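Local coordinates for surface glycoprotein (Trypanosoma brucei, PDB 5KLH), which is of unknown function but, as an insect-stage surface membrane protein with a bilobed ectodomain, is a putative sensor, at residues 92-97 with 148-153; 97-102 with 117-122; 156-161 with 186-191. All coordinates share one frame; numbering follows the deposited sequence.

Contact 1 of 3, residues 92-97 with 148-153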
loop_
_atom_site.group_PDB
_atom_site.type_symbol
_atom_site.label_atom_id
_atom_site.label_comp_id
_atom_site.label_asym_id
_atom_site.label_seq_id
_atom_site.Cartn_x
_atom_site.Cartn_y
_atom_site.Cartn_z
ATOM N N HIS A 92 -11.954 0.959 -9.409
ATOM C CA HIS A 92 -11.173 1.828 -10.270
ATOM C C HIS A 92 -10.865 3.106 -9.533
ATOM O O HIS A 92 -11.735 3.672 -8.880
ATOM C CB HIS A 92 -11.930 2.135 -11.565
ATOM C CG HIS A 92 -11.439 3.364 -12.262
ATOM N ND1 HIS A 92 -12.183 4.524 -12.340
ATOM C CD2 HIS A 92 -10.265 3.622 -12.888
ATOM C CE1 HIS A 92 -11.488 5.444 -12.990
ATOM N NE2 HIS A 92 -10.328 4.919 -13.342
ATOM N N ALA A 93 -9.634 3.580 -9.636
ATOM C CA ALA A 93 -9.295 4.868 -9.065
ATOM C C ALA A 93 -8.600 5.732 -10.094
ATOM O O ALA A 93 -7.897 5.239 -10.984
ATOM C CB ALA A 93 -8.418 4.700 -7.821
ATOM N N THR A 94 -8.826 7.031 -9.966
ATOM C CA THR A 94 -8.123 8.020 -10.749
ATOM C C THR A 94 -7.050 8.624 -9.868
ATOM O O THR A 94 -7.339 9.445 -8.999
ATOM C CB THR A 94 -9.069 9.098 -11.255
ATOM O OG1 THR A 94 -10.087 8.486 -12.057
ATOM C CG2 THR A 94 -8.315 10.123 -12.079
ATOM N N ARG A 95 -5.815 8.195 -10.076
ATOM C CA ARG A 95 -4.717 8.624 -9.224
ATOM C C ARG A 95 -4.160 9.953 -9.719
ATOM O O ARG A 95 -3.758 10.069 -10.876
ATOM C CB ARG A 95 -3.632 7.540 -9.197
ATOM C CG ARG A 95 -2.608 7.676 -8.091
ATOM C CD ARG A 95 -1.421 6.742 -8.336
ATOM N NE ARG A 95 -1.723 5.335 -8.059
ATOM C CZ ARG A 95 -1.016 4.303 -8.526
ATOM N NH1 ARG A 95 0.031 4.502 -9.315
ATOM N NH2 ARG A 95 -1.364 3.063 -8.212
ATOM N N GLU A 96 -4.154 10.958 -8.851
ATOM C CA GLU A 96 -3.632 12.269 -9.212
ATOM C C GLU A 96 -2.321 12.519 -8.482
ATOM O O GLU A 96 -2.289 12.509 -7.248
ATOM C CB GLU A 96 -4.648 13.370 -8.878
ATOM C CG GLU A 96 -6.011 13.176 -9.535
ATOM C CD GLU A 96 -7.019 14.259 -9.165
ATOM O OE1 GLU A 96 -6.670 15.177 -8.388
ATOM O OE2 GLU A 96 -8.163 14.189 -9.665
ATOM N N ARG A 97 -1.237 12.724 -9.227
ATOM C CA ARG A 97 0.017 13.125 -8.595
ATOM C C ARG A 97 0.279 14.592 -8.902
ATOM O O ARG A 97 0.486 14.971 -10.062
ATOM C CB ARG A 97 1.180 12.233 -9.046
ATOM C CG ARG A 97 1.065 10.785 -8.536
ATOM C CD ARG A 97 0.633 10.736 -7.051
ATOM N NE ARG A 97 0.172 9.410 -6.630
ATOM C CZ ARG A 97 0.048 9.017 -5.362
ATOM N NH1 ARG A 97 0.360 9.838 -4.363
ATOM N NH2 ARG A 97 -0.382 7.791 -5.088
ATOM N N TYR A 148 -1.330 18.539 -12.139
ATOM C CA TYR A 148 -1.258 17.156 -11.702
ATOM C C TYR A 148 -1.286 16.174 -12.847
ATOM O O TYR A 148 -1.941 16.393 -13.871
ATOM C CB TYR A 148 -2.388 16.830 -10.712
ATOM C CG TYR A 148 -3.802 16.837 -11.262
ATOM C CD1 TYR A 148 -4.381 15.679 -11.775
ATOM C CD2 TYR A 148 -4.577 17.984 -11.209
ATOM C CE1 TYR A 148 -5.688 15.679 -12.246
ATOM C CE2 TYR A 148 -5.887 17.991 -11.672
ATOM C CZ TYR A 148 -6.431 16.836 -12.192
ATOM O OH TYR A 148 -7.728 16.837 -12.663
ATOM N N CYS A 149 -0.542 15.094 -12.660
ATOM C CA CYS A 149 -0.525 13.995 -13.599
ATOM C C CYS A 149 -1.585 12.984 -13.205
ATOM O O CYS A 149 -1.715 12.630 -12.025
ATOM C CB CYS A 149 0.843 13.329 -13.638
ATOM S SG CYS A 149 0.961 12.086 -14.922
ATOM N N LYS A 150 -2.332 12.509 -14.196
ATOM C CA LYS A 150 -3.455 11.627 -13.925
ATOM C C LYS A 150 -3.247 10.249 -14.537
ATOM O O LYS A 150 -2.918 10.131 -15.716
ATOM C CB LYS A 150 -4.741 12.261 -14.451
ATOM C CG LYS A 150 -5.967 11.395 -14.334
ATOM C CD LYS A 150 -7.171 12.091 -14.957
ATOM C CE LYS A 150 -6.819 12.662 -16.322
ATOM N NZ LYS A 150 -6.698 14.156 -16.276
ATOM N N GLN A 151 -3.427 9.210 -13.723
ATOM C CA GLN A 151 -3.342 7.840 -14.206
ATOM C C GLN A 151 -4.577 7.064 -13.779
ATOM O O GLN A 151 -5.058 7.228 -12.659
ATOM C CB GLN A 151 -2.075 7.149 -13.690
ATOM C CG GLN A 151 -0.766 7.756 -14.194
ATOM C CD GLN A 151 -0.408 7.343 -15.614
ATOM O OE1 GLN A 151 -1.198 6.709 -16.318
ATOM N NE2 GLN A 151 0.803 7.701 -16.041
ATOM N N GLU A 152 -5.100 6.235 -14.678
ATOM C CA GLU A 152 -6.237 5.375 -14.347
ATOM C C GLU A 152 -5.762 3.992 -13.937
ATOM O O GLU A 152 -5.000 3.350 -14.669
ATOM C CB GLU A 152 -7.207 5.265 -15.537
ATOM C CG GLU A 152 -7.622 6.605 -16.138
ATOM C CD GLU A 152 -8.434 7.480 -15.195
ATOM O OE1 GLU A 152 -8.952 6.990 -14.166
ATOM O OE2 GLU A 152 -8.560 8.686 -15.494
ATOM N N VAL A 153 -6.196 3.547 -12.761
ATOM C CA VAL A 153 -5.798 2.245 -12.233
ATOM C C VAL A 153 -6.988 1.416 -11.762
ATOM O O VAL A 153 -8.047 1.961 -11.405
ATOM C CB VAL A 153 -4.817 2.399 -11.067
ATOM C CG1 VAL A 153 -3.611 3.190 -11.534
ATOM C CG2 VAL A 153 -5.479 3.132 -9.903
HETATM O O HOH W 1 -10.891 9.923 -14.715
HETATM O O HOH W 2 -8.781 13.825 -12.259
#
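Val153, Arg95 and Tyr148 give up the most surface where strand 92-97 runs antiparallel to strand 148-153. Val153 N donates to Ala93 O at 3.0 Å with an almost straight N-H...O angle of 174°, and the return bond from Ala93 N completes that hydrogen-bonded pair. Val153 CG2, set between backbone N and carbonyl carbon, lies 3.4 Å from Ala93 O and also touches Ala93 CB. Val153 CG1 sits over one face of the Arg95 guanidinium, displaced toward the rim, 4.0 Å from Arg95 NH2. Arg95 and Arg97 repeat the paired backbone bonding with Gln151 and Cys149, whose SG joins Cys126 in a disulfide. On the other face, which carries Thr94, Glu96, Lys150 and Glu152, the Glu96 carboxylate stacks on the Tyr148 ring, planes 19° apart, with Glu96 CD 3.6 Å from Tyr148 CE1. Water 2 links Glu96 OE2 to Tyr148 OH, while Trp98 NE1 bonds to Glu96 OE1, which probably helps to keep the group flat over the ring. Farther along, Glu152 OE1 takes two bonds. Thr94 OG1 meets Glu152 OE1 at 2.8 Å on its syn lone pair. His92 NE2, 2.6 Å from Glu152 OE1, approaches on the anti side and somewhat out of the carboxylate plane, the bond bent to 142°. Two donors on one oxygen would probably stabilise the carboxylate charge. Such alternation of hydrogen-bonded and non-hydrogen-bonded pairs marks a regular antiparallel ladder; strands 85-100 and 145-164, the latter also paired with strand 132-135, lead toward the disulfide-rich end, consistent with a bilobed ectodomain.

Contact 2 of 3, residues 97-102 with 117-122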
loop_
_atom_site.group_PDB
_atom_site.type_symbol
_atom_site.label_atom_id
_atom_site.label_comp_id
_atom_site.label_asym_id
_atom_site.label_seq_id
_atom_site.Cartn_x
_atom_site.Cartn_y
_atom_site.Cartn_z
ATOM N N ARG A 97 -1.237 12.724 -9.227
ATOM C CA ARG A 97 0.017 13.125 -8.595
ATOM C C ARG A 97 0.279 14.592 -8.902
ATOM O O ARG A 97 0.486 14.971 -10.062
ATOM C CB ARG A 97 1.180 12.233 -9.046
ATOM C CG ARG A 97 1.065 10.785 -8.536
ATOM C CD ARG A 97 0.633 10.736 -7.051
ATOM N NE ARG A 97 0.172 9.410 -6.630
ATOM C CZ ARG A 97 0.048 9.017 -5.362
ATOM N NH1 ARG A 97 0.360 9.838 -4.363
ATOM N NH2 ARG A 97 -0.382 7.791 -5.088
ATOM N N TRP A 98 0.241 15.412 -7.851
ATOM C CA TRP A 98 0.299 16.861 -7.983
ATOM C C TRP A 98 1.715 17.408 -7.892
ATOM O O TRP A 98 2.528 16.907 -7.125
ATOM C CB TRP A 98 -0.550 17.521 -6.898
ATOM C CG TRP A 98 -2.012 17.498 -7.165
ATOM C CD1 TRP A 98 -2.861 16.442 -7.007
ATOM C CD2 TRP A 98 -2.806 18.593 -7.622
ATOM N NE1 TRP A 98 -4.140 16.811 -7.353
ATOM C CE2 TRP A 98 -4.134 18.128 -7.730
ATOM C CE3 TRP A 98 -2.527 19.920 -7.958
ATOM C CZ2 TRP A 98 -5.179 18.949 -8.153
ATOM C CZ3 TRP A 98 -3.564 20.731 -8.381
ATOM C CH2 TRP A 98 -4.873 20.243 -8.478
ATOM N N PHE A 99 1.982 18.452 -8.666
ATOM C CA PHE A 99 3.205 19.229 -8.510
ATOM C C PHE A 99 2.901 20.455 -7.665
ATOM O O PHE A 99 2.073 21.291 -8.038
ATOM C CB PHE A 99 3.780 19.647 -9.869
ATOM C CG PHE A 99 5.102 20.362 -9.767
ATOM C CD1 PHE A 99 5.152 21.731 -9.553
ATOM C CD2 PHE A 99 6.286 19.654 -9.876
ATOM C CE1 PHE A 99 6.369 22.386 -9.446
ATOM C CE2 PHE A 99 7.504 20.297 -9.773
ATOM C CZ PHE A 99 7.538 21.675 -9.561
ATOM N N SER A 100 3.556 20.542 -6.509
ATOM C CA SER A 100 3.441 21.695 -5.624
ATOM C C SER A 100 4.768 22.435 -5.657
ATOM O O SER A 100 5.824 21.816 -5.505
ATOM C CB SER A 100 3.111 21.268 -4.194
ATOM O OG SER A 100 1.971 20.423 -4.162
ATOM N N CYS A 101 4.725 23.742 -5.878
ATOM C CA CYS A 101 5.970 24.497 -5.935
ATOM C C CYS A 101 6.474 24.714 -4.519
ATOM O O CYS A 101 5.816 25.373 -3.713
ATOM C CB CYS A 101 5.780 25.833 -6.652
ATOM S SG CYS A 101 7.287 26.828 -6.745
ATOM N N SER A 102 7.639 24.145 -4.230
ATOM C CA SER A 102 8.272 24.269 -2.923
ATOM C C SER A 102 9.639 24.908 -3.091
ATOM O O SER A 102 10.147 24.969 -4.204
ATOM C CB SER A 102 8.410 22.905 -2.274
ATOM O OG SER A 102 9.310 22.120 -3.028
ATOM N N GLU A 117 10.411 25.865 -14.389
ATOM C CA GLU A 117 11.225 24.875 -15.096
ATOM C C GLU A 117 10.985 23.454 -14.583
ATOM O O GLU A 117 10.853 22.524 -15.375
ATOM C CB GLU A 117 12.718 25.207 -15.003
ATOM C CG GLU A 117 13.597 24.139 -15.663
ATOM C CD GLU A 117 15.064 24.536 -15.738
ATOM O OE1 GLU A 117 15.524 25.281 -14.848
ATOM O OE2 GLU A 117 15.753 24.101 -16.688
ATOM N N LYS A 118 10.944 23.287 -13.263
ATOM C CA LYS A 118 10.714 21.973 -12.678
ATOM C C LYS A 118 9.296 21.482 -12.957
ATOM O O LYS A 118 9.094 20.287 -13.160
ATOM C CB LYS A 118 10.970 21.985 -11.167
ATOM C CG LYS A 118 12.433 22.089 -10.792
ATOM C CD LYS A 118 13.192 20.849 -11.197
ATOM C CE LYS A 118 14.574 20.859 -10.558
ATOM N NZ LYS A 118 14.493 21.352 -9.146
ATOM N N HIS A 119 8.331 22.396 -12.971
ATOM C CA HIS A 119 6.951 22.035 -13.304
ATOM C C HIS A 119 6.876 21.522 -14.742
ATOM O O HIS A 119 6.263 20.483 -15.012
ATOM C CB HIS A 119 6.016 23.229 -13.110
ATOM C CG HIS A 119 4.576 22.910 -13.366
ATOM N ND1 HIS A 119 3.736 23.761 -14.050
ATOM C CD2 HIS A 119 3.831 21.827 -13.037
ATOM C CE1 HIS A 119 2.532 23.218 -14.126
ATOM N NE2 HIS A 119 2.566 22.044 -13.521
ATOM N N GLU A 120 7.513 22.249 -15.656
ATOM C CA GLU A 120 7.548 21.868 -17.066
ATOM C C GLU A 120 8.121 20.465 -17.242
ATOM O O GLU A 120 7.621 19.672 -18.037
ATOM C CB GLU A 120 8.370 22.878 -17.873
ATOM C CG GLU A 120 7.681 24.215 -18.096
ATOM C CD GLU A 120 8.659 25.322 -18.458
ATOM O OE1 GLU A 120 9.851 25.018 -18.669
ATOM O OE2 GLU A 120 8.237 26.498 -18.522
ATOM N N GLN A 121 9.177 20.168 -16.490
ATOM C CA GLN A 121 9.796 18.849 -16.529
ATOM C C GLN A 121 8.824 17.776 -16.032
ATOM O O GLN A 121 8.675 16.719 -16.652
ATOM C CB GLN A 121 11.080 18.840 -15.689
ATOM C CG GLN A 121 11.879 17.556 -15.785
ATOM C CD GLN A 121 13.266 17.685 -15.165
ATOM O OE1 GLN A 121 13.575 18.678 -14.500
ATOM N NE2 GLN A 121 14.108 16.681 -15.390
ATOM N N PHE A 122 8.155 18.070 -14.921
ATOM C CA PHE A 122 7.178 17.164 -14.333
ATOM C C PHE A 122 6.018 16.897 -15.284
ATOM O O PHE A 122 5.525 15.771 -15.374
ATOM C CB PHE A 122 6.657 17.750 -13.012
ATOM C CG PHE A 122 5.714 16.841 -12.263
ATOM C CD1 PHE A 122 6.208 15.848 -11.429
ATOM C CD2 PHE A 122 4.335 17.004 -12.371
ATOM C CE1 PHE A 122 5.346 15.019 -10.720
ATOM C CE2 PHE A 122 3.467 16.176 -11.671
ATOM C CZ PHE A 122 3.970 15.184 -10.842
#
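Phe99 presents one face of its ring to helix 116-128, with His119 CA 3.8 Å from the ring centroid and only 11° off the normal, a CH-pi contact centred on the ring. His119 CB lies over the same ring nearer its CE1 side. The imidazole itself meets Phe99 obliquely, His119 CD2 coming 3.7 Å from Phe99 CD1 with the planes 38° apart, and its NE2 is hydrogen-bonded to Tyr133 OH. The Phe99 and Phe122 rings also meet obliquely, Phe99 CD2 lying against Phe122 CB and CG. At the edge of the Phe122 ring, near its plane, Arg97 O is 3.6 Å from Phe122 CZ. Phe99 CB approaches the same ring off-centre, 3.7 Å from Phe122 CD2. Together Phe99, His119 and Phe122 form an aromatic cluster that seats the helix against the end of strand 85-100, the two running nearly antiparallel. Phe99 CB already points toward the helix, and CG stands anti to the backbone N (chi1 -176°). At the far end of the ring, Phe99 CZ is 3.6 Å from His119 N and 3.8 Å from Lys118 CB. Tyr133 and Cys146 also touch the cluster, and the disulfide between Cys101 and Cys115 ties the strand's exit to the approach to the helix.

Contact 3 of 3, residues 156-161 with 186-191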
loop_
_atom_site.group_PDB
_atom_site.type_symbol
_atom_site.label_atom_id
_atom_site.label_comp_id
_atom_site.label_asym_id
_atom_site.label_seq_id
_atom_site.Cartn_x
_atom_site.Cartn_y
_atom_site.Cartn_z
ATOM N N SER A 156 -6.497 -4.915 -8.275
ATOM C CA SER A 156 -6.163 -6.282 -8.657
ATOM C C SER A 156 -5.822 -7.126 -7.436
ATOM O O SER A 156 -6.132 -8.313 -7.387
ATOM C CB SER A 156 -4.996 -6.282 -9.628
ATOM O OG SER A 156 -4.643 -7.607 -9.972
ATOM N N LYS A 157 -5.147 -6.503 -6.476
ATOM C CA LYS A 157 -4.717 -7.185 -5.261
ATOM C C LYS A 157 -5.020 -6.264 -4.088
ATOM O O LYS A 157 -4.529 -5.143 -4.046
ATOM C CB LYS A 157 -3.224 -7.535 -5.334
ATOM C CG LYS A 157 -2.766 -8.512 -4.267
ATOM C CD LYS A 157 -1.379 -9.093 -4.575
ATOM C CE LYS A 157 -1.303 -9.675 -5.984
ATOM N NZ LYS A 157 0.056 -10.211 -6.303
ATOM N N LEU A 158 -5.838 -6.739 -3.149
ATOM C CA LEU A 158 -6.218 -5.952 -1.997
ATOM C C LEU A 158 -5.512 -6.523 -0.778
ATOM O O LEU A 158 -5.654 -7.709 -0.504
ATOM C CB LEU A 158 -7.737 -5.987 -1.815
ATOM C CG LEU A 158 -8.278 -5.241 -0.595
ATOM C CD1 LEU A 158 -8.179 -3.757 -0.819
ATOM C CD2 LEU A 158 -9.713 -5.651 -0.328
ATOM N N TYR A 159 -4.718 -5.704 -0.092
ATOM C CA TYR A 159 -3.978 -6.138 1.099
ATOM C C TYR A 159 -4.639 -5.642 2.365
ATOM O O TYR A 159 -4.821 -4.433 2.524
ATOM C CB TYR A 159 -2.541 -5.609 1.068
ATOM C CG TYR A 159 -1.725 -6.015 -0.129
ATOM C CD1 TYR A 159 -1.902 -5.387 -1.362
ATOM C CD2 TYR A 159 -0.746 -6.985 -0.021
ATOM C CE1 TYR A 159 -1.132 -5.745 -2.457
ATOM C CE2 TYR A 159 0.029 -7.344 -1.111
ATOM C CZ TYR A 159 -0.172 -6.714 -2.322
ATOM O OH TYR A 159 0.599 -7.057 -3.405
ATOM N N LEU A 160 -4.971 -6.550 3.281
ATOM C CA LEU A 160 -5.633 -6.172 4.521
ATOM C C LEU A 160 -4.760 -6.580 5.689
ATOM O O LEU A 160 -3.951 -7.497 5.550
ATOM C CB LEU A 160 -7.013 -6.832 4.624
ATOM C CG LEU A 160 -7.956 -6.565 3.452
ATOM C CD1 LEU A 160 -9.247 -7.382 3.564
ATOM C CD2 LEU A 160 -8.291 -5.089 3.405
ATOM N N VAL A 161 -4.906 -5.895 6.822
ATOM C CA VAL A 161 -4.078 -6.190 7.992
ATOM C C VAL A 161 -4.904 -6.337 9.262
ATOM O O VAL A 161 -5.790 -5.519 9.554
ATOM C CB VAL A 161 -2.996 -5.088 8.192
ATOM C CG1 VAL A 161 -2.034 -5.450 9.307
ATOM C CG2 VAL A 161 -2.209 -4.869 6.911
ATOM N N LEU A 186 -5.480 3.199 -0.009
ATOM C CA LEU A 186 -5.295 3.023 -1.447
ATOM C C LEU A 186 -3.893 2.564 -1.828
ATOM O O LEU A 186 -3.501 2.654 -2.993
ATOM C CB LEU A 186 -5.626 4.314 -2.190
ATOM C CG LEU A 186 -7.085 4.760 -2.094
ATOM C CD1 LEU A 186 -7.355 5.920 -3.043
ATOM C CD2 LEU A 186 -8.007 3.603 -2.378
ATOM N N SER A 187 -3.145 2.063 -0.851
ATOM C CA SER A 187 -1.823 1.498 -1.114
ATOM C C SER A 187 -1.989 0.037 -1.507
ATOM O O SER A 187 -1.642 -0.856 -0.737
ATOM C CB SER A 187 -0.928 1.636 0.118
ATOM O OG SER A 187 -0.791 2.996 0.493
ATOM N N GLN A 188 -2.556 -0.197 -2.691
ATOM C CA GLN A 188 -2.957 -1.543 -3.086
ATOM C C GLN A 188 -2.301 -1.973 -4.388
ATOM O O GLN A 188 -1.509 -1.238 -4.967
ATOM C CB GLN A 188 -4.481 -1.620 -3.208
ATOM C CG GLN A 188 -5.212 -1.145 -1.965
ATOM C CD GLN A 188 -4.962 -2.059 -0.793
ATOM O OE1 GLN A 188 -4.496 -3.175 -0.977
ATOM N NE2 GLN A 188 -5.260 -1.590 0.428
ATOM N N GLY A 189 -2.638 -3.170 -4.842
ATOM C CA GLY A 189 -2.087 -3.682 -6.083
ATOM C C GLY A 189 -3.017 -3.308 -7.204
ATOM O O GLY A 189 -4.192 -3.694 -7.189
ATOM N N TYR A 190 -2.497 -2.559 -8.177
ATOM C CA TYR A 190 -3.316 -2.044 -9.277
ATOM C C TYR A 190 -2.824 -2.484 -10.633
ATOM O O TYR A 190 -1.633 -2.794 -10.806
ATOM C CB TYR A 190 -3.361 -0.517 -9.242
ATOM C CG TYR A 190 -4.136 0.024 -8.069
ATOM C CD1 TYR A 190 -5.516 -0.049 -8.048
ATOM C CD2 TYR A 190 -3.488 0.607 -6.992
ATOM C CE1 TYR A 190 -6.245 0.447 -6.964
ATOM C CE2 TYR A 190 -4.206 1.105 -5.908
ATOM C CZ TYR A 190 -5.584 1.011 -5.907
ATOM O OH TYR A 190 -6.327 1.482 -4.847
ATOM N N GLU A 191 -3.748 -2.505 -11.595
ATOM C CA GLU A 191 -3.407 -2.780 -12.988
ATOM C C GLU A 191 -3.979 -1.702 -13.905
ATOM O O GLU A 191 -4.771 -0.852 -13.480
ATOM C CB GLU A 191 -3.921 -4.166 -13.427
ATOM C CG GLU A 191 -3.434 -5.320 -12.595
ATOM C CD GLU A 191 -1.968 -5.627 -12.830
ATOM O OE1 GLU A 191 -1.393 -5.105 -13.811
ATOM O OE2 GLU A 191 -1.392 -6.381 -12.020
HETATM O O HOH W 3 -1.915 -7.238 -9.759
#
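Tyr159 N donates to Gln188 OE1 at 2.7 Å and 178°, so a side-chain amide oxygen takes the place that a backbone carbonyl would be expected to fill if the ladder continued. The Gln188 chain turns back at chi2 (-66°), putting Gln188 CD 3.6 Å from Leu158 CD1, and its NE2 is held by His185 O. One step away, Gly189 O accepts two backbone bonds, from Ser156 N at 2.8 Å and Lys157 N at 3.1 Å, while Gly189 N returns one to Lys157 O. Two consecutive residues facing one across the ladder make a classic beta bulge. With no side chain on Gly189, the strands approach closely here, Lys157 CB lying 4.1 Å from Gly189 CA. Outward from the bulge, water 3 donates to both Ser156 OG and Glu191 OE2, and beside it Ser156 CB touches Glu191 CG at 3.5 Å. The Tyr159 ring lies with its edge to the other segment: Gln188 OE1 is close to its plane, 3.4 Å from Tyr159 CD1, and Gly189 N is near CE1. Strand 189-191 thus pairs briefly with one edge of strand 145-164, whose other edge bonds in parallel with strand 197-204, while Leu158 packs against Ser89 of strand 85-100 and Val75 of strand 72-79.

How the contacts relate
Strand 85-100 leads first into contact 1 and, sharing Arg97, on into contact 2. The chain then loops through the Cys101-Cys115 segment to helix 116-128, which closes contact 2; after strand 132-135 it returns along strand 145-164 to close contact 1. The smaller loop is therefore enclosed by the larger, and the two contacts touch where Tyr148 meets Trp98. Contact 3 follows in series: it opens farther along strand 145-164 and closes when strand 189-191 comes back to it. Tyr190 packs on Arg95 and Val153, joining contacts 1 and 3, whereas contacts 2 and 3 do not touch. Strands 85-100 and 145-164 together carry the sheet to the disulfide-rich end with helix 116-128.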